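Local coordinates for DNA repair protein RecO (Deinococcus radiodurans, PDB 1U5K), which acts in recombinational repair of DNA, probably through the RecF pathway, and carries a bound zinc ion, at the interface of chains A and B. Sequence-based numbering; all coordinates share one arbitrary frame. Chains: chain A/B, hypothetical protein.

Contact 1 and contact 2 are neighbouring stretches of one interface between two copies of RecO, their C-alpha centres about 9 Å apart. On chain A they follow the 3-10 helix 231-235 and the tail just beyond it; on chain B they share B:Asn51 and B:His54, in the loop leading up to strand 55-61. In contact 1 the chain A helix meets B:Tyr89 and the short 3-10 helix 81-84, while in contact 2 the tail runs beside residues 47-49. The pairing is not an exact two-fold, and it may or may not be a dimer used in the cell.

Contact 1: the interface of chains A and B. Residues chain A 231, 234; chain B 51-54, 83-84, 89.
A:Gln234 reaches B:Leu52 and B:Tyr89 by setting its CG beside the backbone N and then bending sharply at chi2 (-55°), which swings the amide away from its own helix and into chain B. A:Ser231, one turn earlier, has its hydroxyl between the backbone N and the carbonyl carbon (chi1 61°), aimed at the end of the 3-10 helix 81-84 of chain B. There OG donates a short hydrogen bond of 2.6 Å to B:Ala84 O, coming from above the carbonyl plane. Independently of that rotamer, the backbone sets CB of A:Ser231 against the aromatic ring of B:Tyr89, 3.4 Å from its CG, with the serine CA over the rim of that face.

The glutamine meets the edge of this ring, where the serine lies over its face. Its CG lies 3.8 Å from B:Tyr89 CD1, its CD sits at the ring edge, and the amide plane is turned 55° from the ring. CD also touches B:Phe53 CD1, and CB meets the methyl of B:Ala84, so the aliphatic part is held by several residues. The amide orientation is doubtful: A:Gln234 OE1 as built lies 2.8 Å from the carbonyl B:Leu52 O, a clash of two acceptors. Exchanging the amide N and O would probably put an N-H there instead.

Two waters complete the polar contacts. Water 1 joins the main-chain carbonyl A:Gln234 O to the imidazole B:His54 NE2, 2.9 Å from that nitrogen. Water 2 lies 2.6 Å from the amide atom built as A:Gln234 NE2 and makes a longer link to the phenol B:Tyr89 OH.

A:Gln234 hides 126 Å² of its surface against chain B, far more than any other residue here. The patch thus sets A:Ser231 and A:Gln234 of one RecO copy against the loop, the 3-10 helix 81-84 and B:Tyr89 of the other, a pairing that may or may not serve the protein outside the crystal.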
ATOM      1  N   SER A 231       1.488  -1.129   4.650  1.00 25.41           N
ATOM      2  CA  SER A 231       1.479  -1.400   3.216  1.00 23.68           C
ATOM      3  C   SER A 231       2.366  -2.572   2.789  1.00 22.33           C
ATOM      4  O   SER A 231       2.266  -3.135   1.701  1.00 23.22           O
ATOM      5  CB  SER A 231       1.817  -0.112   2.465  1.00 23.10           C
ATOM      6  OG  SER A 231       3.096   0.403   2.787  1.00 22.72           O
ATOM      7  N   GLN A 234       0.929  -5.820   1.233  1.00 22.15           N
ATOM      8  CA  GLN A 234       0.813  -6.022  -0.207  1.00 21.83           C
ATOM      9  C   GLN A 234       1.785  -7.077  -0.756  1.00 23.30           C
ATOM     10  O   GLN A 234       1.548  -7.715  -1.788  1.00 23.27           O
ATOM     11  CB  GLN A 234       1.074  -4.684  -0.889  1.00 21.22           C
ATOM     12  CG  GLN A 234       0.029  -3.624  -0.638  1.00 21.80           C
ATOM     13  CD  GLN A 234      -1.350  -4.137  -1.029  1.00 27.49           C
ATOM     14  OE1 GLN A 234      -1.608  -4.437  -2.200  1.00 27.23           O
ATOM     15  NE2 GLN A 234      -2.204  -4.318  -0.042  1.00 26.29           N
TER
ATOM     16  N   ASN B  51      -5.907 -10.148  -2.177  1.00 28.85           N
ATOM     17  CA  ASN B  51      -5.271  -9.002  -1.532  1.00 29.39           C
ATOM     18  C   ASN B  51      -5.733  -7.680  -2.140  1.00 28.73           C
ATOM     19  O   ASN B  51      -6.117  -7.583  -3.309  1.00 28.26           O
ATOM     20  CB  ASN B  51      -3.745  -9.153  -1.585  1.00 30.09           C
ATOM     21  CG  ASN B  51      -3.032  -8.643  -0.331  1.00 35.31           C
ATOM     22  OD1 ASN B  51      -1.846  -8.936  -0.109  1.00 40.43           O
ATOM     23  ND2 ASN B  51      -3.734  -7.857   0.471  1.00 29.19           N
ATOM     24  N   LEU B  52      -5.758  -6.657  -1.297  1.00 27.84           N
ATOM     25  CA  LEU B  52      -6.157  -5.323  -1.685  1.00 27.70           C
ATOM     26  C   LEU B  52      -5.378  -4.867  -2.914  1.00 26.03           C
ATOM     27  O   LEU B  52      -4.190  -5.167  -3.040  1.00 24.80           O
ATOM     28  CB  LEU B  52      -5.855  -4.355  -0.550  1.00 28.27           C
ATOM     29  CG  LEU B  52      -6.893  -3.405   0.025  1.00 35.07           C
ATOM     30  CD1 LEU B  52      -6.202  -2.127   0.495  1.00 36.73           C
ATOM     31  CD2 LEU B  52      -8.146  -3.172  -0.814  1.00 34.10           C
ATOM     32  N   PHE B  53      -6.088  -4.183  -3.811  1.00 24.02           N
ATOM     33  CA  PHE B  53      -5.563  -3.682  -5.079  1.00 24.19           C
ATOM     34  C   PHE B  53      -5.131  -4.733  -6.089  1.00 24.36           C
ATOM     35  O   PHE B  53      -4.631  -4.367  -7.148  1.00 24.87           O
ATOM     36  CB  PHE B  53      -4.408  -2.707  -4.814  1.00 23.83           C
ATOM     37  CG  PHE B  53      -4.734  -1.710  -3.761  1.00 23.15           C
ATOM     38  CD1 PHE B  53      -3.842  -1.419  -2.750  1.00 25.91           C
ATOM     39  CD2 PHE B  53      -5.965  -1.064  -3.797  1.00 27.16           C
ATOM     40  CE1 PHE B  53      -4.178  -0.495  -1.785  1.00 25.65           C
ATOM     41  CE2 PHE B  53      -6.327  -0.188  -2.802  1.00 27.08           C
ATOM     42  CZ  PHE B  53      -5.400   0.126  -1.812  1.00 25.85           C
ATOM     43  N   HIS B  54      -5.293  -6.016  -5.780  1.00 24.47           N
ATOM     44  CA  HIS B  54      -5.012  -7.045  -6.769  1.00 25.26           C
ATOM     45  C   HIS B  54      -6.118  -7.173  -7.811  1.00 24.51           C
ATOM     46  O   HIS B  54      -7.300  -6.972  -7.531  1.00 23.30           O
ATOM     47  CB  HIS B  54      -4.746  -8.408  -6.123  1.00 26.02           C
ATOM     48  CG  HIS B  54      -3.427  -8.507  -5.420  1.00 28.65           C
ATOM     49  ND1 HIS B  54      -2.955  -9.699  -4.914  1.00 31.13           N
ATOM     50  CD2 HIS B  54      -2.480  -7.579  -5.148  1.00 28.17           C
ATOM     51  CE1 HIS B  54      -1.755  -9.503  -4.397  1.00 31.36           C
ATOM     52  NE2 HIS B  54      -1.446  -8.225  -4.512  1.00 31.77           N
ATOM     53  N   LEU B  83       2.778  -0.534  -4.940  1.00 20.75           N
ATOM     54  CA  LEU B  83       1.745  -0.115  -3.998  1.00 20.75           C
ATOM     55  C   LEU B  83       2.080  -0.485  -2.548  1.00 20.55           C
ATOM     56  O   LEU B  83       1.387  -0.084  -1.619  1.00 21.53           O
ATOM     57  CB  LEU B  83       0.377  -0.670  -4.404  1.00 20.69           C
ATOM     58  CG  LEU B  83      -0.194  -0.083  -5.698  1.00 22.49           C
ATOM     59  CD1 LEU B  83      -1.588  -0.588  -5.962  1.00 23.18           C
ATOM     60  CD2 LEU B  83      -0.155   1.449  -5.765  1.00 21.39           C
ATOM     61  N   ALA B  84       3.159  -1.231  -2.345  1.00 20.16           N
ATOM     62  CA  ALA B  84       3.654  -1.544  -1.016  1.00 21.21           C
ATOM     63  C   ALA B  84       4.364  -0.360  -0.366  1.00 22.31           C
ATOM     64  O   ALA B  84       4.612  -0.374   0.838  1.00 23.68           O
ATOM     65  CB  ALA B  84       4.583  -2.723  -1.095  1.00 20.96           C
ATOM     66  N   TYR B  89       0.598   3.490  -1.456  1.00 21.89           N
ATOM     67  CA  TYR B  89      -0.491   2.741  -0.851  1.00 22.03           C
ATOM     68  C   TYR B  89      -1.596   3.704  -0.440  1.00 22.10           C
ATOM     69  O   TYR B  89      -2.768   3.431  -0.707  1.00 22.83           O
ATOM     70  CB  TYR B  89      -0.016   1.942   0.366  1.00 21.79           C
ATOM     71  CG  TYR B  89      -1.036   1.062   1.044  1.00 21.27           C
ATOM     72  CD1 TYR B  89      -1.175  -0.278   0.680  1.00 27.07           C
ATOM     73  CD2 TYR B  89      -1.774   1.522   2.116  1.00 25.25           C
ATOM     74  CE1 TYR B  89      -2.054  -1.115   1.321  1.00 28.50           C
ATOM     75  CE2 TYR B  89      -2.688   0.709   2.758  1.00 31.61           C
ATOM     76  CZ  TYR B  89      -2.809  -0.604   2.362  1.00 32.65           C
ATOM     77  OH  TYR B  89      -3.679  -1.419   3.025  1.00 35.32           O
TER
HETATM   78  O   HOH W   1       1.161  -6.907  -4.334  1.00 22.06           O
HETATM   79  O   HOH W   2      -2.439  -4.403   2.559  1.00 37.89           O

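Contact 2: the interface of chains A and B. Residues chain A 233, 236, 238-239; chain B 47-49, 51, 54.
The carbonyl oxygen A:Ser238 O is gripped by the backbone of B:Ser49 and by water 3. B:Ser49 N donates a fairly straight bond of 3.2 Å to A:Ser238 O, approaching from above the carbonyl plane. Water 3 sits 2.9 Å from A:Ser238 O and spreads the contact over chain B: the hydroxyl B:Ser48 OG holds it at 2.7 Å, and the imidazole B:His54 ND1 meets it at 2.8 Å, with the water lying at the ring edge. The stretch pairs as an antiparallel beta bridge between A:Gly239 and B:Ser48, where CA of the glycine comes close to B:Ser47 O.

With OG anti to its own carbonyl carbon (chi1 -51°), the A:Ser238 hydroxyl turns back to its own chain and donates to A:Val236 O at 2.5 Å, which braces the tail just after the 3-10 helix. Replaced by an alanine, this serine would probably leave A:Val236 O without that mate and the turn after the helix freer to shift.

A weak 3.4 Å approach of A:Ser238 OG to B:Asn51 OD1 competes with the A:Val236 bond for the same hydrogen. As built, B:Asn51 OD1 also lies 3.2 Å from the carbonyl A:Arg233 O, and both can only accept; a flipped amide would probably relieve this, its ND2 able to donate to either oxygen. B:Asn51 CB rests 3.4 Å above the plane of the B:His54 ring, toward its rim.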
ATOM      1  N   ARG A 233       2.115  -5.377   3.737  1.00 22.91           N
ATOM      2  CA  ARG A 233       1.233  -6.521   3.556  1.00 22.59           C
ATOM      3  C   ARG A 233       0.790  -6.799   2.118  1.00 22.61           C
ATOM      4  O   ARG A 233       0.444  -7.930   1.814  1.00 21.54           O
ATOM      5  CB  ARG A 233       0.003  -6.391   4.437  1.00 23.06           C
ATOM      6  CG  ARG A 233       0.343  -6.520   5.899  1.00 24.58           C
ATOM      7  CD  ARG A 233      -0.295  -5.465   6.729  1.00 34.01           C
ATOM      8  NE  ARG A 233      -1.715  -5.645   6.856  1.00 39.58           N
ATOM      9  CZ  ARG A 233      -2.634  -4.686   6.759  1.00 45.85           C
ATOM     10  NH1 ARG A 233      -2.372  -3.422   6.452  1.00 46.45           N
ATOM     11  NH2 ARG A 233      -3.897  -5.034   6.955  1.00 49.77           N
ATOM     12  N   VAL A 236       3.040  -9.833   1.075  1.00 23.79           N
ATOM     13  CA  VAL A 236       2.991 -11.153   1.701  1.00 24.87           C
ATOM     14  C   VAL A 236       2.467 -12.152   0.669  1.00 25.55           C
ATOM     15  O   VAL A 236       1.578 -11.781  -0.088  1.00 26.42           O
ATOM     16  CB  VAL A 236       2.107 -11.087   2.958  1.00 23.86           C
ATOM     17  CG1 VAL A 236       1.876 -12.464   3.554  1.00 26.87           C
ATOM     18  CG2 VAL A 236       2.762 -10.198   3.994  1.00 25.10           C
ATOM     19  N   SER A 238       0.433 -14.266  -1.674  1.00 40.20           N
ATOM     20  CA  SER A 238      -1.015 -14.165  -1.838  1.00 43.95           C
ATOM     21  C   SER A 238      -1.542 -14.748  -3.153  1.00 46.05           C
ATOM     22  O   SER A 238      -2.665 -14.437  -3.563  1.00 45.72           O
ATOM     23  CB  SER A 238      -1.402 -12.686  -1.761  1.00 44.06           C
ATOM     24  OG  SER A 238      -0.834 -12.106  -0.594  1.00 48.21           O
ATOM     25  N   GLY A 239      -0.738 -15.592  -3.795  1.00 48.72           N
ATOM     26  CA  GLY A 239      -1.068 -16.182  -5.079  1.00 51.74           C
ATOM     27  C   GLY A 239       0.028 -16.039  -6.120  1.00 54.38           C
ATOM     28  O   GLY A 239       0.857 -15.131  -6.044  1.00 53.23           O
TER
ATOM     29  N   SER B  47      -6.676 -20.147  -4.632  1.00 57.09           N
ATOM     30  CA  SER B  47      -5.447 -19.817  -5.350  1.00 55.46           C
ATOM     31  C   SER B  47      -4.913 -18.389  -5.130  1.00 52.52           C
ATOM     32  O   SER B  47      -3.740 -18.111  -5.375  1.00 53.64           O
ATOM     33  CB  SER B  47      -5.667 -20.051  -6.846  1.00 55.64           C
ATOM     34  OG  SER B  47      -4.512 -20.589  -7.455  1.00 56.74           O
ATOM     35  N   SER B  48      -5.784 -17.491  -4.677  1.00 48.12           N
ATOM     36  CA  SER B  48      -5.475 -16.102  -4.358  1.00 44.11           C
ATOM     37  C   SER B  48      -6.163 -15.772  -3.034  1.00 42.14           C
ATOM     38  O   SER B  48      -7.302 -16.156  -2.783  1.00 41.88           O
ATOM     39  CB  SER B  48      -5.940 -15.171  -5.489  1.00 43.28           C
ATOM     40  OG  SER B  48      -6.163 -13.827  -5.090  1.00 39.51           O
ATOM     41  N   SER B  49      -5.469 -15.018  -2.192  1.00 38.76           N
ATOM     42  CA  SER B  49      -6.024 -14.582  -0.919  1.00 37.66           C
ATOM     43  C   SER B  49      -6.747 -13.247  -1.108  1.00 34.59           C
ATOM     44  O   SER B  49      -7.083 -12.582  -0.130  1.00 35.32           O
ATOM     45  CB  SER B  49      -4.882 -14.464   0.088  1.00 37.65           C
ATOM     46  OG  SER B  49      -3.961 -13.503  -0.403  1.00 41.21           O
ATOM     47  N   ASN B  51      -5.907 -10.148  -2.177  1.00 28.85           N
ATOM     48  CA  ASN B  51      -5.271  -9.002  -1.532  1.00 29.39           C
ATOM     49  C   ASN B  51      -5.733  -7.680  -2.140  1.00 28.73           C
ATOM     50  O   ASN B  51      -6.117  -7.583  -3.309  1.00 28.26           O
ATOM     51  CB  ASN B  51      -3.745  -9.153  -1.585  1.00 30.09           C
ATOM     52  CG  ASN B  51      -3.032  -8.643  -0.331  1.00 35.31           C
ATOM     53  OD1 ASN B  51      -1.846  -8.936  -0.109  1.00 40.43           O
ATOM     54  ND2 ASN B  51      -3.734  -7.857   0.471  1.00 29.19           N
ATOM     55  N   HIS B  54      -5.293  -6.016  -5.780  1.00 24.47           N
ATOM     56  CA  HIS B  54      -5.012  -7.045  -6.769  1.00 25.26           C
ATOM     57  C   HIS B  54      -6.118  -7.173  -7.811  1.00 24.51           C
ATOM     58  O   HIS B  54      -7.300  -6.972  -7.531  1.00 23.30           O
ATOM     59  CB  HIS B  54      -4.746  -8.408  -6.123  1.00 26.02           C
ATOM     60  CG  HIS B  54      -3.427  -8.507  -5.420  1.00 28.65           C
ATOM     61  ND1 HIS B  54      -2.955  -9.699  -4.914  1.00 31.13           N
ATOM     62  CD2 HIS B  54      -2.480  -7.579  -5.148  1.00 28.17           C
ATOM     63  CE1 HIS B  54      -1.755  -9.503  -4.397  1.00 31.36           C
ATOM     64  NE2 HIS B  54      -1.446  -8.225  -4.512  1.00 31.77           N
TER
HETATM   65  O   HOH W   3      -4.246 -12.136  -4.254  1.00 34.24           O